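Local coordinates for protein putative aminopeptidase (Leishmania major, PDB 5NTH) that probably removes amino-terminal residues from peptides as a manganese-dependent M17 leucyl aminopeptidase, seen here with the inhibitor actinonin bound, at residues R110-C113 against P114-D118; C330-I333 against A334-S338; V399-T403 against G404-F408. One frame throughout, in Å; residues are numbered along the deposited sequence.

Contact 1: residues R110-C113 against P114-D118; sequences RTNC and PYRAD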
loop_
_atom_site.group_PDB
_atom_site.type_symbol
_atom_site.label_atom_id
_atom_site.label_comp_id
_atom_site.label_asym_id
_atom_site.label_seq_id
_atom_site.Cartn_x
_atom_site.Cartn_y
_atom_site.Cartn_z
ATOM N N ARG A 110 -32.299 22.360 -5.199
ATOM C CA ARG A 110 -33.301 22.051 -4.187
ATOM C C ARG A 110 -32.668 21.674 -2.815
ATOM O O ARG A 110 -33.299 21.887 -1.762
ATOM C CB ARG A 110 -34.260 20.937 -4.712
ATOM C CG ARG A 110 -34.019 19.527 -4.155
ATOM C CD ARG A 110 -34.787 18.387 -4.834
ATOM N NE ARG A 110 -34.317 18.227 -6.198
ATOM C CZ ARG A 110 -33.814 17.130 -6.770
ATOM N NH1 ARG A 110 -33.719 15.961 -6.150
ATOM N NH2 ARG A 110 -33.406 17.230 -8.037
ATOM N N THR A 111 -31.449 21.091 -2.850
ATOM C CA THR A 111 -30.745 20.581 -1.644
ATOM C C THR A 111 -29.863 21.590 -0.918
ATOM O O THR A 111 -29.169 21.219 0.030
ATOM C CB THR A 111 -29.790 19.420 -1.980
ATOM O OG1 THR A 111 -28.780 19.882 -2.893
ATOM C CG2 THR A 111 -30.540 18.229 -2.573
ATOM N N ASN A 112 -29.884 22.843 -1.369
ATOM C CA ASN A 112 -29.061 23.888 -0.824
ATOM C C ASN A 112 -29.934 24.991 -0.275
ATOM O O ASN A 112 -31.104 25.136 -0.622
ATOM C CB ASN A 112 -28.121 24.450 -1.906
ATOM C CG ASN A 112 -26.957 25.282 -1.342
ATOM O OD1 ASN A 112 -26.832 25.500 -0.123
ATOM N ND2 ASN A 112 -26.094 25.751 -2.240
ATOM N N CYS A 113 -29.325 25.766 0.597
ATOM C CA CYS A 113 -29.980 26.836 1.264
ATOM C C CYS A 113 -30.255 27.931 0.258
ATOM O O CYS A 113 -29.325 28.451 -0.351
ATOM C CB CYS A 113 -29.066 27.330 2.372
ATOM S SG CYS A 113 -29.485 28.970 2.931
ATOM N N PRO A 114 -31.529 28.316 0.100
ATOM C CA PRO A 114 -31.943 29.309 -0.931
ATOM C C PRO A 114 -31.398 30.734 -0.736
ATOM O O PRO A 114 -31.385 31.534 -1.671
ATOM C CB PRO A 114 -33.455 29.330 -0.795
ATOM C CG PRO A 114 -33.632 29.113 0.663
ATOM C CD PRO A 114 -32.614 28.075 1.059
ATOM N N TYR A 115 -30.962 31.033 0.484
ATOM C CA TYR A 115 -30.285 32.291 0.789
ATOM C C TYR A 115 -28.796 32.260 0.432
ATOM O O TYR A 115 -28.153 33.287 0.487
ATOM C CB TYR A 115 -30.420 32.603 2.283
ATOM C CG TYR A 115 -31.810 32.387 2.838
ATOM C CD1 TYR A 115 -32.943 32.869 2.154
ATOM C CD2 TYR A 115 -32.002 31.696 4.026
ATOM C CE1 TYR A 115 -34.222 32.666 2.644
ATOM C CE2 TYR A 115 -33.286 31.473 4.524
ATOM C CZ TYR A 115 -34.400 31.969 3.840
ATOM O OH TYR A 115 -35.673 31.752 4.340
ATOM N N ARG A 116 -28.261 31.085 0.088
ATOM C CA ARG A 116 -26.852 30.874 -0.251
ATOM C C ARG A 116 -25.913 31.330 0.813
ATOM O O ARG A 116 -24.998 32.078 0.551
ATOM C CB ARG A 116 -26.478 31.471 -1.615
ATOM C CG ARG A 116 -27.015 30.662 -2.797
ATOM C CD ARG A 116 -26.479 29.225 -2.788
ATOM N NE ARG A 116 -25.959 28.898 -4.102
ATOM C CZ ARG A 116 -24.688 28.634 -4.379
ATOM N NH1 ARG A 116 -23.760 28.606 -3.430
ATOM N NH2 ARG A 116 -24.340 28.394 -5.644
ATOM N N ALA A 117 -26.133 30.818 2.018
ATOM C CA ALA A 117 -25.263 31.056 3.173
ATOM C C ALA A 117 -23.812 30.608 2.993
ATOM O O ALA A 117 -22.936 31.072 3.715
ATOM C CB ALA A 117 -25.855 30.384 4.396
ATOM N N ASP A 118 -23.572 29.698 2.068
ATOM C CA ASP A 118 -22.213 29.282 1.748
ATOM C C ASP A 118 -21.395 30.386 1.096
ATOM O O ASP A 118 -20.255 30.627 1.462
ATOM C CB ASP A 118 -22.173 27.997 0.875
ATOM C CG ASP A 118 -23.232 27.967 -0.226
ATOM O OD1 ASP A 118 -23.776 29.028 -0.609
ATOM O OD2 ASP A 118 -23.544 26.858 -0.698
HETATM O O HOH W 1 -25.694 27.481 1.716
#
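The thiol of C113 is the bump of this turn, and the chain ahead of it supplies the hollow. SG, swung anti to its own backbone N (chi1 161°), lies against the CB methylene of Y115 and the methyl of A117, with C113 SG 3.8 Å from Y115 CB and 4.2 Å from A117 CB. The Y115 ring meets the sulfur obliquely, C113 SG standing 4.9 Å from the ring centroid in a sulfur-aromatic contact, while P114 CG lies over the centre of one ring face. The same residues fold back in a type I turn from C113 to R116, closed by R116 N donating to C113 O at 2.9 Å.

A polar lattice forms the other half. N112 ND2 passes over one face of the R116 guanidinium and donates to D118 OD2 at 3.2 Å, a bond that lies close to the amide plane and uses the syn lone pair of the carboxylate. R116 bends at chi2 and chi3 to bring NH1 2.9 Å from D118 OD1 in a salt bridge. A water links N112 OD1 to the backbone N of D118, which ties the asparagine to the first turn of the helix. Y465 and E464 of the second subunit also bond to D118 OD2 and N112 ND2 respectively, whereas the hydroxyl of Y115 turns to Q451 of its own chain. The arrangement is a beta turn leading into a helix, with R116 at the N-cap of helix 117-127 in the N-terminal domain, at a subunit interface.

Contact 2: residues C330-I333 against A334-S338; sequences CAFI and AVVRS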
loop_
_atom_site.group_PDB
_atom_site.type_symbol
_atom_site.label_atom_id
_atom_site.label_comp_id
_atom_site.label_asym_id
_atom_site.label_seq_id
_atom_site.Cartn_x
_atom_site.Cartn_y
_atom_site.Cartn_z
ATOM N N CYS A 330 -23.401 23.469 22.337
ATOM C CA CYS A 330 -23.596 24.890 22.119
ATOM C C CYS A 330 -25.013 25.212 21.620
ATOM O O CYS A 330 -25.505 26.290 21.888
ATOM C CB CYS A 330 -22.573 25.453 21.131
ATOM S SG CYS A 330 -20.865 25.350 21.657
ATOM N N ALA A 331 -25.655 24.315 20.880
ATOM C CA ALA A 331 -27.092 24.442 20.606
ATOM C C ALA A 331 -27.909 24.445 21.891
ATOM O O ALA A 331 -28.764 25.324 22.081
ATOM C CB ALA A 331 -27.587 23.358 19.691
ATOM N N PHE A 332 -27.658 23.506 22.792
ATOM C CA PHE A 332 -28.302 23.557 24.134
ATOM C C PHE A 332 -28.228 24.951 24.793
ATOM O O PHE A 332 -29.220 25.455 25.304
ATOM C CB PHE A 332 -27.697 22.522 25.061
ATOM C CG PHE A 332 -28.230 22.547 26.465
ATOM C CD1 PHE A 332 -29.405 21.896 26.784
ATOM C CD2 PHE A 332 -27.505 23.136 27.477
ATOM C CE1 PHE A 332 -29.868 21.870 28.095
ATOM C CE2 PHE A 332 -27.947 23.116 28.779
ATOM C CZ PHE A 332 -29.146 22.496 29.094
ATOM N N ILE A 333 -27.060 25.573 24.729
ATOM C CA ILE A 333 -26.794 26.849 25.386
ATOM C C ILE A 333 -27.640 27.946 24.785
ATOM O O ILE A 333 -28.242 28.721 25.523
ATOM C CB ILE A 333 -25.306 27.198 25.266
ATOM C CG1 ILE A 333 -24.539 26.219 26.155
ATOM C CG2 ILE A 333 -25.026 28.661 25.635
ATOM C CD1 ILE A 333 -23.033 26.406 26.140
ATOM N N ALA A 334 -27.663 27.999 23.457
ATOM C CA ALA A 334 -28.396 29.002 22.721
ATOM C C ALA A 334 -29.911 28.870 22.930
ATOM O O ALA A 334 -30.608 29.864 23.193
ATOM C CB ALA A 334 -28.078 28.884 21.259
ATOM N N VAL A 335 -30.405 27.641 22.804
ATOM C CA VAL A 335 -31.800 27.331 23.074
ATOM C C VAL A 335 -32.187 27.739 24.478
ATOM O O VAL A 335 -33.093 28.523 24.643
ATOM C CB VAL A 335 -32.114 25.852 22.912
ATOM C CG1 VAL A 335 -33.496 25.541 23.444
ATOM C CG2 VAL A 335 -32.036 25.478 21.442
ATOM N N VAL A 336 -31.508 27.221 25.485
ATOM C CA VAL A 336 -31.785 27.663 26.840
ATOM C C VAL A 336 -31.694 29.176 27.019
ATOM O O VAL A 336 -32.474 29.758 27.765
ATOM C CB VAL A 336 -30.893 26.955 27.849
ATOM C CG1 VAL A 336 -30.896 27.654 29.207
ATOM C CG2 VAL A 336 -31.335 25.524 27.999
ATOM N N ARG A 337 -30.732 29.815 26.370
ATOM C CA ARG A 337 -30.600 31.264 26.487
ATOM C C ARG A 337 -31.814 31.956 25.912
ATOM O O ARG A 337 -32.245 32.986 26.437
ATOM C CB ARG A 337 -29.347 31.762 25.773
ATOM C CG ARG A 337 -28.183 31.864 26.718
ATOM C CD ARG A 337 -26.867 32.099 26.013
ATOM N NE ARG A 337 -25.771 32.282 26.977
ATOM C CZ ARG A 337 -24.476 32.260 26.663
ATOM N NH1 ARG A 337 -24.062 32.061 25.407
ATOM N NH2 ARG A 337 -23.585 32.417 27.621
ATOM N N SER A 338 -32.340 31.413 24.815
ATOM C CA SER A 338 -33.510 31.976 24.176
ATOM C C SER A 338 -34.754 31.817 25.112
ATOM O O SER A 338 -35.539 32.752 25.326
ATOM C CB SER A 338 -33.699 31.331 22.800
ATOM O OG SER A 338 -34.859 31.835 22.128
#
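F332 and V336, one helical turn apart, point the same way and form a CH-pi contact. The methyl CG2 of V336 stands over one face of the phenyl ring, 4.0 Å from its centroid and 16° off the normal, displaced toward the CE1-CZ side of the rim. A chi1 of 177° carries the F332 ring out alongside the valine, whose CG2, opposite its own carbonyl carbon about CA-CB, is the branch that faces the ring.

A second pair, I333 and R337, repeats the same spacing on the next position round the helix. Here the flat group belongs to the later residue: the extended arginine chain runs beside the isoleucine, and I333 CG2 sits over one face of the guanidinium, 3.5 Å from R337 NH1. The far end of the arginine has a long, weak ion pair with E242.

Behind these side chains the backbone fixes the spacing. V335 N donates to A331 O at 2.9 Å in a nearly straight bond, and the amides of A334, V336 and R337 donate likewise to the carbonyls of C330, F332 and I333.

Farther out, other helices enclose the segment. Y239 and L243 of helix 229-243 pack against I333, V336 and R337, helix 528-536 presents V531 and F532 to A331, A334 and V335, and helix 203-221 covers C330 and A334, with S212 bonding to C330 O and E205 taking the hydroxyl of S338. This is a regular alpha-helix with i to i+4 side-chain pairs, largely buried among the helices of the M17 catalytic domain, with R337 at its partly exposed margin.

Contact 3: residues V399-T403 against G404-F408; sequences VYYAT and GEQDF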
loop_
_atom_site.group_PDB
_atom_site.type_symbol
_atom_site.label_atom_id
_atom_site.label_comp_id
_atom_site.label_asym_id
_atom_site.label_seq_id
_atom_site.Cartn_x
_atom_site.Cartn_y
_atom_site.Cartn_z
ATOM N N VAL A 399 -26.893 7.297 24.159
ATOM C CA VAL A 399 -28.287 7.326 23.838
ATOM C C VAL A 399 -29.073 6.504 24.860
ATOM O O VAL A 399 -30.167 6.919 25.255
ATOM C CB VAL A 399 -28.570 6.927 22.391
ATOM C CG1 VAL A 399 -27.891 7.914 21.452
ATOM C CG2 VAL A 399 -28.163 5.480 22.096
ATOM N N TYR A 400 -28.504 5.401 25.354
ATOM C CA TYR A 400 -29.173 4.638 26.396
ATOM C C TYR A 400 -29.351 5.490 27.648
ATOM O O TYR A 400 -30.441 5.598 28.185
ATOM C CB TYR A 400 -28.480 3.318 26.733
ATOM C CG TYR A 400 -29.329 2.548 27.695
ATOM C CD1 TYR A 400 -30.379 1.729 27.251
ATOM C CD2 TYR A 400 -29.169 2.729 29.070
ATOM C CE1 TYR A 400 -31.208 1.059 28.166
ATOM C CE2 TYR A 400 -29.990 2.079 29.996
ATOM C CZ TYR A 400 -31.006 1.242 29.545
ATOM O OH TYR A 400 -31.809 0.623 30.461
ATOM N N TYR A 401 -28.292 6.114 28.117
ATOM C CA TYR A 401 -28.446 7.067 29.226
ATOM C C TYR A 401 -29.583 8.064 29.024
ATOM O O TYR A 401 -30.347 8.331 29.932
ATOM C CB TYR A 401 -27.192 7.897 29.464
ATOM C CG TYR A 401 -27.414 8.828 30.626
ATOM C CD1 TYR A 401 -27.201 8.382 31.911
ATOM C CD2 TYR A 401 -27.912 10.132 30.451
ATOM C CE1 TYR A 401 -27.432 9.192 33.010
ATOM C CE2 TYR A 401 -28.154 10.959 31.551
ATOM C CZ TYR A 401 -27.906 10.476 32.841
ATOM O OH TYR A 401 -28.132 11.221 33.984
ATOM N N ALA A 402 -29.639 8.658 27.846
ATOM C CA ALA A 402 -30.552 9.757 27.588
ATOM C C ALA A 402 -31.974 9.250 27.453
ATOM O O ALA A 402 -32.909 9.959 27.822
ATOM C CB ALA A 402 -30.146 10.500 26.342
ATOM N N THR A 403 -32.134 8.028 26.943
ATOM C CA THR A 403 -33.474 7.454 26.740
ATOM C C THR A 403 -33.969 6.591 27.863
ATOM O O THR A 403 -35.160 6.421 27.977
ATOM C CB THR A 403 -33.568 6.598 25.474
ATOM O OG1 THR A 403 -32.607 5.528 25.504
ATOM C CG2 THR A 403 -33.367 7.459 24.288
ATOM N N GLY A 404 -33.063 6.037 28.662
ATOM C CA GLY A 404 -33.421 5.093 29.714
ATOM C C GLY A 404 -32.991 5.394 31.137
ATOM O O GLY A 404 -33.348 4.661 32.036
ATOM N N GLU A 405 -32.222 6.439 31.373
ATOM C CA GLU A 405 -31.744 6.715 32.730
ATOM C C GLU A 405 -32.145 8.083 33.315
ATOM O O GLU A 405 -31.950 8.349 34.504
ATOM C CB GLU A 405 -30.234 6.541 32.737
ATOM C CG GLU A 405 -29.810 5.091 32.577
ATOM C CD GLU A 405 -30.029 4.268 33.830
ATOM O OE1 GLU A 405 -30.277 4.893 34.884
ATOM O OE2 GLU A 405 -29.935 3.010 33.770
ATOM N N GLN A 406 -32.702 8.951 32.486
ATOM C CA GLN A 406 -33.175 10.236 32.960
ATOM C C GLN A 406 -34.545 10.093 33.614
ATOM O O GLN A 406 -35.226 9.073 33.441
ATOM C CB GLN A 406 -33.226 11.200 31.792
ATOM C CG GLN A 406 -31.844 11.406 31.190
ATOM C CD GLN A 406 -31.659 12.778 30.577
ATOM O OE1 GLN A 406 -31.065 13.687 31.190
ATOM N NE2 GLN A 406 -32.172 12.937 29.356
ATOM N N ASP A 407 -34.939 11.108 34.384
ATOM C CA ASP A 407 -36.274 11.115 35.016
ATOM C C ASP A 407 -37.446 11.595 34.133
ATOM O O ASP A 407 -38.537 11.777 34.639
ATOM C CB ASP A 407 -36.251 11.781 36.421
ATOM C CG ASP A 407 -36.055 13.336 36.418
ATOM O OD1 ASP A 407 -36.321 14.078 35.418
ATOM O OD2 ASP A 407 -35.628 13.829 37.504
ATOM N N PHE A 408 -37.222 11.785 32.827
ATOM C CA PHE A 408 -38.291 11.946 31.814
ATOM C C PHE A 408 -37.924 11.112 30.576
ATOM O O PHE A 408 -36.755 10.848 30.337
ATOM C CB PHE A 408 -38.410 13.406 31.413
ATOM C CG PHE A 408 -37.267 13.903 30.536
ATOM C CD1 PHE A 408 -36.090 14.397 31.088
ATOM C CD2 PHE A 408 -37.371 13.871 29.138
ATOM C CE1 PHE A 408 -35.047 14.853 30.266
ATOM C CE2 PHE A 408 -36.326 14.313 28.328
ATOM C CZ PHE A 408 -35.170 14.814 28.895
#
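Y401 carries the close-packed half of this helix end. Its ring reaches across E405 and Q406, each crossing it at about a right angle: E405 CB lies 3.6 Å from Y401 CD1, and Q406 CG lies 3.7 Å from Y401 CE2, both at oblique positions round the ring. The tyrosine is trans about CA-CB (chi1 -179°), which lays it beside the chain leaving the helix. Two final backbone bonds hold that chain close, G404 N to Y400 O at 2.7 Å and E405 N to Y401 O at 3.0 Å. T403 turns its hydroxyl back to V399 O, 2.8 Å from OG1, so this carbonyl accepts both the hydroxyl and the amide of T403. Q406 NE2 adds a weak bond to A402 O at 3.4 Å, although its stronger partner is S353.

The looser half belongs to Y400 and E405, both partly exposed. E405 bends at chi2, and its OE2 comes only to 3.9 Å from Y400 CE2, at the ring edge and in its plane; the carboxylate also has a long, weak ion pair with K377.

R503 donates to the carbonyl oxygens of T403 and Q406, one on each side of the point where the chain leaves the helix. Helix 391-404 ends against the eight-stranded sheet: A402 packs on A294 and V296 of strand 291-300, Y401 on T278 of strand 275-282 and T355 of strand 349-361, before the chain continues into strand 412-417.

Along the chain the three contacts follow in series. Contact 1 belongs to the N-terminal domain, at the start of helix 117-127, whereas contacts 2 and 3 both fall in the catalytic domain, contact 2 on helix 323-341 and contact 3 at the end of helix 391-404 and the loop after it. The centres of contacts 2 and 3 are about 20 Å apart, with nearest atoms about 9 Å apart; contact 1 lies about 24 Å from contact 2 and 36 Å from contact 3 between centres. None touches another. Contact 2 is buried among helices and contact 3 ends a helix on the central sheet, while contact 1 alone meets another subunit, so the set samples domain core, sheet flank and hexamer interface.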